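Local atomic coordinates of ABC transporter, substrate binding protein (Mannopine) (Agrobacterium fabrum, PDB entry 5L9S), a protein that serves as a periplasmic substrate-binding protein of an ABC transporter, probably capturing the opine mannopine and here crystallised in its open, unliganded form. Residues T13-K16 and A17-A21; G39-A42 and E43-A46; A307-I310 and N311-G315. All blocks are in the same frame, centred on the assembly; numbering follows the deposited sequence.

Contact 1: residues T13-K16 and A17-A21; sequences TYEK and ALREA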
ATOM      1  N   THR A  13      -9.050 -13.736   3.524  1.00 57.24           N
ATOM      2  CA  THR A  13      -8.667 -13.823   2.106  1.00 55.92           C
ATOM      3  C   THR A  13      -7.174 -13.588   1.908  1.00 56.92           C
ATOM      4  O   THR A  13      -6.550 -14.277   1.098  1.00 56.05           O
ATOM      5  CB  THR A  13      -9.565 -12.873   1.288  1.00 61.26           C
ATOM      6  OG1 THR A  13     -10.799 -13.551   1.066  1.00 65.91           O
ATOM      7  CG2 THR A  13      -8.959 -12.470  -0.049  1.00 57.48           C
ATOM      8  N   TYR A  14      -6.623 -12.621   2.665  1.00 50.43           N
ATOM      9  CA  TYR A  14      -5.226 -12.226   2.669  1.00 48.78           C
ATOM     10  C   TYR A  14      -4.359 -13.416   3.108  1.00 50.90           C
ATOM     11  O   TYR A  14      -3.439 -13.800   2.383  1.00 50.26           O
ATOM     12  CB  TYR A  14      -5.063 -11.011   3.602  1.00 50.17           C
ATOM     13  CG  TYR A  14      -3.795 -10.187   3.449  1.00 51.83           C
ATOM     14  CD1 TYR A  14      -2.920 -10.397   2.386  1.00 52.00           C
ATOM     15  CD2 TYR A  14      -3.472  -9.198   4.369  1.00 53.70           C
ATOM     16  CE1 TYR A  14      -1.742  -9.657   2.258  1.00 49.10           C
ATOM     17  CE2 TYR A  14      -2.298  -8.448   4.253  1.00 54.53           C
ATOM     18  CZ  TYR A  14      -1.438  -8.676   3.193  1.00 59.64           C
ATOM     19  OH  TYR A  14      -0.295  -7.916   3.100  1.00 57.45           O
ATOM     20  N   GLU A  15      -4.706 -14.039   4.245  1.00 47.02           N
ATOM     21  CA  GLU A  15      -4.024 -15.201   4.807  1.00 47.63           C
ATOM     22  C   GLU A  15      -4.088 -16.415   3.878  1.00 54.28           C
ATOM     23  O   GLU A  15      -3.093 -17.124   3.730  1.00 55.97           O
ATOM     24  CB  GLU A  15      -4.656 -15.526   6.141  1.00 49.82           C
ATOM     25  CG  GLU A  15      -3.976 -16.579   6.988  1.00 54.77           C
ATOM     26  CD  GLU A  15      -4.633 -16.616   8.350  1.00 71.70           C
ATOM     27  OE1 GLU A  15      -4.124 -15.936   9.274  1.00 78.21           O
ATOM     28  OE2 GLU A  15      -5.732 -17.205   8.456  1.00 62.50           O
ATOM     29  N   LYS A  16      -5.250 -16.643   3.250  1.00 50.95           N
ATOM     30  CA  LYS A  16      -5.498 -17.751   2.322  1.00 51.14           C
ATOM     31  C   LYS A  16      -4.591 -17.665   1.118  1.00 52.65           C
ATOM     32  O   LYS A  16      -3.995 -18.679   0.748  1.00 55.26           O
ATOM     33  CB  LYS A  16      -6.968 -17.740   1.900  1.00 54.75           C
ATOM     34  CG  LYS A  16      -7.509 -19.057   1.361  1.00 78.22           C
ATOM     35  CD  LYS A  16      -8.945 -18.881   0.841  1.00 94.01           C
ATOM     36  CE  LYS A  16     -10.046 -19.163   1.861  1.00112.71           C
ATOM     37  NZ  LYS A  16     -10.170 -18.086   2.890  1.00119.37           N
ATOM     38  N   ALA A  17      -4.449 -16.455   0.523  1.00 45.24           N
ATOM     39  CA  ALA A  17      -3.574 -16.196  -0.631  1.00 43.48           C
ATOM     40  C   ALA A  17      -2.089 -16.491  -0.274  1.00 50.00           C
ATOM     41  O   ALA A  17      -1.368 -17.121  -1.061  1.00 51.00           O
ATOM     42  CB  ALA A  17      -3.734 -14.756  -1.101  1.00 41.76           C
ATOM     43  N   LEU A  18      -1.662 -16.067   0.933  1.00 46.78           N
ATOM     44  CA  LEU A  18      -0.310 -16.283   1.454  1.00 46.63           C
ATOM     45  C   LEU A  18      -0.037 -17.745   1.781  1.00 51.36           C
ATOM     46  O   LEU A  18       1.076 -18.208   1.580  1.00 51.87           O
ATOM     47  CB  LEU A  18      -0.024 -15.362   2.668  1.00 45.56           C
ATOM     48  CG  LEU A  18      -0.159 -13.825   2.434  1.00 46.00           C
ATOM     49  CD1 LEU A  18       0.149 -13.069   3.678  1.00 45.37           C
ATOM     50  CD2 LEU A  18       0.720 -13.323   1.279  1.00 41.54           C
ATOM     51  N   ARG A  19      -1.045 -18.487   2.225  1.00 49.78           N
ATOM     52  CA  ARG A  19      -0.889 -19.904   2.562  1.00 52.88           C
ATOM     53  C   ARG A  19      -0.605 -20.735   1.314  1.00 61.56           C
ATOM     54  O   ARG A  19       0.288 -21.580   1.320  1.00 62.42           O
ATOM     55  CB  ARG A  19      -2.147 -20.410   3.267  1.00 53.34           C
ATOM     56  CG  ARG A  19      -1.938 -21.666   4.113  1.00 70.62           C
ATOM     57  CD  ARG A  19      -3.236 -22.137   4.740  1.00 77.88           C
ATOM     58  NE  ARG A  19      -3.892 -21.087   5.539  1.00 84.44           N
ATOM     59  CZ  ARG A  19      -3.635 -20.829   6.821  1.00 98.16           C
ATOM     60  NH1 ARG A  19      -2.724 -21.537   7.484  1.00 79.42           N
ATOM     61  NH2 ARG A  19      -4.290 -19.865   7.452  1.00 90.20           N
ATOM     62  N   GLU A  20      -1.366 -20.467   0.240  1.00 60.18           N
ATOM     63  CA  GLU A  20      -1.291 -21.166  -1.037  1.00 61.21           C
ATOM     64  C   GLU A  20      -0.025 -20.819  -1.819  1.00 62.61           C
ATOM     65  O   GLU A  20       0.579 -21.707  -2.421  1.00 64.09           O
ATOM     66  CB  GLU A  20      -2.521 -20.835  -1.894  1.00 62.59           C
ATOM     67  CG  GLU A  20      -3.844 -21.342  -1.330  1.00 86.30           C
ATOM     68  CD  GLU A  20      -5.121 -20.791  -1.954  1.00126.57           C
ATOM     69  OE1 GLU A  20      -5.040 -19.885  -2.821  1.00120.60           O
ATOM     70  OE2 GLU A  20      -6.214 -21.257  -1.552  1.00130.49           O
ATOM     71  N   ALA A  21       0.369 -19.532  -1.825  1.00 54.29           N
ATOM     72  CA  ALA A  21       1.502 -19.057  -2.608  1.00 52.37           C
ATOM     73  C   ALA A  21       2.838 -19.010  -1.881  1.00 55.64           C
ATOM     74  O   ALA A  21       3.875 -19.098  -2.536  1.00 54.48           O
ATOM     75  CB  ALA A  21       1.177 -17.686  -3.178  1.00 50.97           C
TER

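Contact 2: residues G39-A42 and E43-A46; sequences GTDA and EKRA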
ATOM      1  N   GLY A  39      -5.652 -11.280  13.397  1.00 60.80           N
ATOM      2  CA  GLY A  39      -6.030 -10.115  14.185  1.00 60.45           C
ATOM      3  C   GLY A  39      -5.969  -8.841  13.375  1.00 60.76           C
ATOM      4  O   GLY A  39      -5.374  -8.836  12.299  1.00 56.89           O
ATOM      5  N   THR A  40      -6.564  -7.741  13.886  1.00 58.83           N
ATOM      6  CA  THR A  40      -6.498  -6.441  13.206  1.00 58.04           C
ATOM      7  C   THR A  40      -5.086  -5.863  13.368  1.00 65.59           C
ATOM      8  O   THR A  40      -4.334  -6.318  14.238  1.00 66.84           O
ATOM      9  CB  THR A  40      -7.583  -5.464  13.708  1.00 63.63           C
ATOM     10  OG1 THR A  40      -7.273  -5.004  15.029  1.00 64.60           O
ATOM     11  CG2 THR A  40      -8.995  -6.052  13.644  1.00 60.93           C
ATOM     12  N   ASP A  41      -4.722  -4.871  12.531  1.00 62.67           N
ATOM     13  CA  ASP A  41      -3.407  -4.213  12.579  1.00 62.07           C
ATOM     14  C   ASP A  41      -3.155  -3.610  13.944  1.00 63.51           C
ATOM     15  O   ASP A  41      -2.050  -3.761  14.451  1.00 64.35           O
ATOM     16  CB  ASP A  41      -3.249  -3.165  11.466  1.00 63.24           C
ATOM     17  CG  ASP A  41      -3.507  -3.723  10.073  1.00 82.38           C
ATOM     18  OD1 ASP A  41      -2.557  -4.265   9.462  1.00 82.04           O
ATOM     19  OD2 ASP A  41      -4.672  -3.646   9.606  1.00 94.64           O
ATOM     20  N   ALA A  42      -4.180  -2.981  14.571  1.00 58.50           N
ATOM     21  CA  ALA A  42      -4.076  -2.391  15.928  1.00 59.25           C
ATOM     22  C   ALA A  42      -3.925  -3.456  17.014  1.00 65.78           C
ATOM     23  O   ALA A  42      -3.157  -3.247  17.959  1.00 68.58           O
ATOM     24  CB  ALA A  42      -5.274  -1.507  16.233  1.00 60.33           C
ATOM     25  N   GLU A  43      -4.661  -4.589  16.882  1.00 60.96           N
ATOM     26  CA  GLU A  43      -4.597  -5.728  17.804  1.00 62.03           C
ATOM     27  C   GLU A  43      -3.198  -6.336  17.780  1.00 67.60           C
ATOM     28  O   GLU A  43      -2.656  -6.653  18.845  1.00 71.70           O
ATOM     29  CB  GLU A  43      -5.573  -6.823  17.374  1.00 62.43           C
ATOM     30  CG  GLU A  43      -6.956  -6.762  17.973  1.00 69.39           C
ATOM     31  CD  GLU A  43      -7.757  -7.959  17.507  1.00 96.31           C
ATOM     32  OE1 GLU A  43      -7.671  -9.023  18.165  1.00113.27           O
ATOM     33  OE2 GLU A  43      -8.370  -7.871  16.419  1.00 83.07           O
ATOM     34  N   LYS A  44      -2.639  -6.534  16.556  1.00 60.22           N
ATOM     35  CA  LYS A  44      -1.313  -7.098  16.300  1.00 59.52           C
ATOM     36  C   LYS A  44      -0.219  -6.235  16.915  1.00 64.87           C
ATOM     37  O   LYS A  44       0.604  -6.757  17.666  1.00 68.05           O
ATOM     38  CB  LYS A  44      -1.087  -7.262  14.799  1.00 59.30           C
ATOM     39  CG  LYS A  44      -1.427  -8.651  14.278  1.00 65.48           C
ATOM     40  CD  LYS A  44      -2.104  -8.611  12.927  1.00 65.70           C
ATOM     41  CE  LYS A  44      -1.255  -8.087  11.812  1.00 58.87           C
ATOM     42  NZ  LYS A  44      -2.024  -7.131  10.972  1.00 68.56           N
ATOM     43  N   ARG A  45      -0.250  -4.912  16.646  1.00 59.42           N
ATOM     44  CA  ARG A  45       0.691  -3.920  17.183  1.00 59.84           C
ATOM     45  C   ARG A  45       0.710  -3.991  18.692  1.00 66.11           C
ATOM     46  O   ARG A  45       1.794  -4.087  19.278  1.00 69.27           O
ATOM     47  CB  ARG A  45       0.314  -2.497  16.738  1.00 58.03           C
ATOM     48  CG  ARG A  45       0.639  -2.217  15.295  1.00 62.36           C
ATOM     49  CD  ARG A  45       0.515  -0.750  14.957  1.00 65.11           C
ATOM     50  NE  ARG A  45      -0.862  -0.339  14.666  1.00 71.18           N
ATOM     51  CZ  ARG A  45      -1.373  -0.235  13.441  1.00 89.72           C
ATOM     52  NH1 ARG A  45      -0.628  -0.499  12.380  1.00 86.11           N
ATOM     53  NH2 ARG A  45      -2.626   0.164  13.271  1.00 78.45           N
ATOM     54  N   ALA A  46      -0.493  -4.016  19.318  1.00 61.27           N
ATOM     55  CA  ALA A  46      -0.667  -4.102  20.774  1.00 63.03           C
ATOM     56  C   ALA A  46      -0.235  -5.448  21.348  1.00 67.88           C
ATOM     57  O   ALA A  46       0.270  -5.487  22.486  1.00 71.65           O
ATOM     58  CB  ALA A  46      -2.106  -3.809  21.142  1.00 64.19           C
TER

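Contact 3: residues A307-I310 and N311-G315; sequences AQWI and NANMG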
ATOM      1  N   ALA A 307       8.195   7.477   4.495  1.00 53.57           N
ATOM      2  CA  ALA A 307       7.708   7.045   5.801  1.00 54.25           C
ATOM      3  C   ALA A 307       8.273   7.897   6.935  1.00 63.40           C
ATOM      4  O   ALA A 307       7.546   8.181   7.884  1.00 64.16           O
ATOM      5  CB  ALA A 307       8.030   5.575   6.026  1.00 54.46           C
ATOM      6  N   GLN A 308       9.545   8.338   6.826  1.00 62.46           N
ATOM      7  CA  GLN A 308      10.167   9.157   7.871  1.00 65.55           C
ATOM      8  C   GLN A 308       9.415  10.468   8.082  1.00 66.67           C
ATOM      9  O   GLN A 308       9.140  10.818   9.233  1.00 68.00           O
ATOM     10  CB  GLN A 308      11.647   9.443   7.577  1.00 69.94           C
ATOM     11  CG  GLN A 308      12.610   8.350   8.023  1.00101.02           C
ATOM     12  CD  GLN A 308      14.046   8.669   7.674  1.00126.69           C
ATOM     13  OE1 GLN A 308      14.361   9.691   7.048  1.00123.49           O
ATOM     14  NE2 GLN A 308      14.945   7.774   8.047  1.00119.99           N
ATOM     15  N   TRP A 309       9.075  11.183   6.977  1.00 58.69           N
ATOM     16  CA  TRP A 309       8.365  12.458   7.011  1.00 57.92           C
ATOM     17  C   TRP A 309       6.914  12.316   7.489  1.00 60.33           C
ATOM     18  O   TRP A 309       6.489  13.075   8.367  1.00 62.20           O
ATOM     19  CB  TRP A 309       8.453  13.181   5.655  1.00 55.87           C
ATOM     20  CG  TRP A 309       7.872  14.570   5.663  1.00 57.62           C
ATOM     21  CD1 TRP A 309       8.547  15.737   5.861  1.00 62.77           C
ATOM     22  CD2 TRP A 309       6.484  14.926   5.523  1.00 56.33           C
ATOM     23  NE1 TRP A 309       7.672  16.803   5.831  1.00 62.68           N
ATOM     24  CE2 TRP A 309       6.400  16.334   5.626  1.00 62.04           C
ATOM     25  CE3 TRP A 309       5.303  14.192   5.301  1.00 55.21           C
ATOM     26  CZ2 TRP A 309       5.185  17.022   5.518  1.00 61.17           C
ATOM     27  CZ3 TRP A 309       4.098  14.870   5.231  1.00 56.68           C
ATOM     28  CH2 TRP A 309       4.045  16.269   5.342  1.00 59.39           C
ATOM     29  N   ILE A 310       6.157  11.360   6.917  1.00 53.59           N
ATOM     30  CA  ILE A 310       4.755  11.114   7.292  1.00 52.51           C
ATOM     31  C   ILE A 310       4.605  10.868   8.814  1.00 59.44           C
ATOM     32  O   ILE A 310       3.725  11.476   9.435  1.00 60.13           O
ATOM     33  CB  ILE A 310       4.095   9.998   6.424  1.00 52.34           C
ATOM     34  CG1 ILE A 310       4.073  10.412   4.929  1.00 50.39           C
ATOM     35  CG2 ILE A 310       2.667   9.671   6.929  1.00 52.34           C
ATOM     36  CD1 ILE A 310       4.025   9.288   3.979  1.00 54.74           C
ATOM     37  N   ASN A 311       5.486  10.020   9.408  1.00 56.51           N
ATOM     38  CA  ASN A 311       5.457   9.693  10.840  1.00 57.64           C
ATOM     39  C   ASN A 311       5.782  10.878  11.716  1.00 65.18           C
ATOM     40  O   ASN A 311       5.129  11.078  12.742  1.00 66.08           O
ATOM     41  CB  ASN A 311       6.363   8.523  11.175  1.00 55.80           C
ATOM     42  CG  ASN A 311       5.775   7.200  10.798  1.00 68.17           C
ATOM     43  OD1 ASN A 311       4.790   6.711  11.399  1.00 61.59           O
ATOM     44  ND2 ASN A 311       6.378   6.598   9.784  1.00 58.36           N
ATOM     45  N   ALA A 312       6.778  11.668  11.314  1.00 64.04           N
ATOM     46  CA  ALA A 312       7.176  12.866  12.048  1.00 67.45           C
ATOM     47  C   ALA A 312       6.115  13.965  12.011  1.00 74.50           C
ATOM     48  O   ALA A 312       5.964  14.687  13.010  1.00 77.73           O
ATOM     49  CB  ALA A 312       8.491  13.405  11.506  1.00 68.89           C
ATOM     50  N   ASN A 313       5.382  14.098  10.878  1.00 68.74           N
ATOM     51  CA  ASN A 313       4.387  15.161  10.733  1.00 69.34           C
ATOM     52  C   ASN A 313       2.930  14.685  10.874  1.00 73.40           C
ATOM     53  O   ASN A 313       2.012  15.483  10.688  1.00 73.69           O
ATOM     54  CB  ASN A 313       4.610  15.920   9.430  1.00 69.05           C
ATOM     55  CG  ASN A 313       5.942  16.619   9.378  1.00 91.05           C
ATOM     56  OD1 ASN A 313       6.093  17.749   9.842  1.00 95.25           O
ATOM     57  ND2 ASN A 313       6.950  15.954   8.836  1.00 79.68           N
ATOM     58  N   MET A 314       2.732  13.436  11.300  1.00 70.90           N
ATOM     59  CA  MET A 314       1.432  12.784  11.498  1.00 71.89           C
ATOM     60  C   MET A 314       0.415  13.558  12.368  1.00 77.00           C
ATOM     61  O   MET A 314      -0.717  13.763  11.917  1.00 75.70           O
ATOM     62  CB  MET A 314       1.631  11.371  12.059  1.00 74.92           C
ATOM     63  CG  MET A 314       1.060  10.302  11.186  1.00 78.15           C
ATOM     64  SD  MET A 314      -0.722  10.493  11.148  1.00 84.11           S
ATOM     65  CE  MET A 314      -1.221   8.748  10.999  1.00 79.47           C
ATOM     66  N   GLY A 315       0.810  13.926  13.594  1.00 75.53           N
ATOM     67  CA  GLY A 315      -0.038  14.652  14.538  1.00 77.54           C
ATOM     68  C   GLY A 315      -0.556  15.956  13.974  1.00 82.25           C
ATOM     69  O   GLY A 315      -1.769  16.189  13.944  1.00 81.73           O
TER

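Contact 1: residues T13-K16 and A17-A21
E15 and R19 send CG anti to the backbone N (chi1 -172° and -158°), and this shared choice lays the two side chains alongside each other, pointing the same way over one turn of helix. E15 runs on extended, whereas R19 bends at chi3, which carries its NH2 to the carboxylate. The resulting salt bridge spans 3.2 Å between E15 OE2 and R19 NH2. OE2 sits at the edge of the guanidinium and in its plane, but the carboxylate itself is turned 76° from that plane, so a single oxygen makes the bridge rather than a two-pronged pair. R19 NH1 has another partner, T36 OG1 on strand 33-38, which with E15 would restrain the rotation of the group.

On the inward side, the Y14 ring and L18 meet obliquely, with CE1 of Y14 4.2 Å from CD1 of L18. Both side chains also touch L63 and L106, and the Y14 hydroxyl is hydrogen-bonded to D236, so this pair faces the sheet. A17 lies against L271 and T270 of helix 261-271. Beneath the side chains run i to i+4 backbone bonds, from A17 N to T13 O (3.1 Å), from L18 N to Y14 O, and from R19 N to E15 O (2.9 Å). K16 O receives E20 N at 3.2 Å and, weakly, R19 N.

Exposed T13, K16 and E20 on one side and buried A17 and L18 on the other make the helix amphipathic; it is the crossover of the beta-alpha-beta unit formed by strand 4-9, helix 12-30 and strand 33-38, as expected in a periplasmic binding protein.

Contact 2: residues G39-A42 and E43-A46
T40 and E43 form a capping box at the start of helix 41-53, and E43, which loses the most surface in this contact, closes it from 43-46. E43 N donates to T40 OG1 at 3.2 Å. In return, T40 N donates to E43 OE2 at 3.1 Å, and the bond is nearly straight at 171°. The donor comes from above the carboxylate plane, 61° out of it, and the two side chains cross at about a right angle. A weak bond from T40 OG1 to the same OE2 supplements the pair. The T40 torsion explains the reach: chi1 of 72° sets OG1 between the backbone N and the carbonyl carbon, turned to the first turn of the helix. The other carboxylate oxygen, OE1, has a long, weak ion pair with K47.

D41 meets two basic residues in different ways. Its side chain lies alongside that of K44, pointing the same way, with OD1 in a salt bridge to K44 NZ at 3.3 Å, while R45 lies against its CB and backbone. K44 NZ also makes a weak bond to L63 O. The bent chain of K44 brings its CD to 3.3 Å from G39 O, so its apolar part packs on the loop that precedes the helix.

A42 contributes the acceptor for A46 N, one turn ahead, while K44 N donates to T40 O at 2.9 Å. R45 folds back over the same turn, although its NH1 is committed to a salt bridge with D64. One face of its guanidinium covers the backbone of D41, whose O lies 3.6 Å above the plane, offset toward the rim.

Contact 3: residues A307-I310 and N311-G315
W309 and N313 meet one turn apart, the asparagine lying over a face of the indole. N313 ND2 stands 3.1 Å above the ring plane, offset toward the rim, and the amide is tilted only 28° from the ring. The side chains as a whole cross at about a right angle. N313 CB makes a CH-pi contact, 4.1 Å from the centroid of the six-membered ring and 9° off its normal, so methylene and amide together cover the same face. NE1 of W309 and ND2 of N313 are close, but both are donors and do not bond to each other.

What fixes the amide over the ring is the W309 carbonyl. N313 ND2 donates to W309 O at 3.0 Å, with that oxygen in the amide plane, and N313 N donates to the same atom at 2.9 Å. W309 contributes by holding CG anti to its backbone N (chi1 -174°), which puts CG beside the carbonyl carbon and carries the indole forward toward N313.

Near the C terminus of the periplasmic binding protein fold, helix 307-325 begins with two asparagines, each bonding the carbonyl four residues back through side chain and backbone N. The second such acceptor, A307 O, takes N311 N at 3.2 Å and N311 ND2 at 2.7 Å. The two donors reach it from opposite faces of the carbonyl plane, with ND2 lying well above that plane and the backbone N only tilted from it.

Farther out, N311 ND2 also donates to I67 O, and the N311 side chain touches S71, so this asparagine ties the helix to the 67-71 region. W309 is packed against P168 and L169, M314 touches D147, and D306 OD1 receives a weak bond from W309 N.

How the contacts relate
From the N terminus, strand 4-9 leads into helix 12-30, where contact 1 joins neighbouring turns; strand 33-38 follows, and contact 2 opens helix 41-53 straight after it. Contact 3 comes near the end of the chain, at the start of helix 307-325. Each contact lies within one continuous stretch and links residues three or four apart, so none closes a long loop, and the three stand in series without nesting or crossing. Contacts 1 and 2 have centres about 19 Å apart, and contacts 2 and 3 about 20 Å. Contacts 1 and 3 lie on opposite sides of the chain's centre. Through L63, D64 and I67, strand 61-65 and its following loop connect all three.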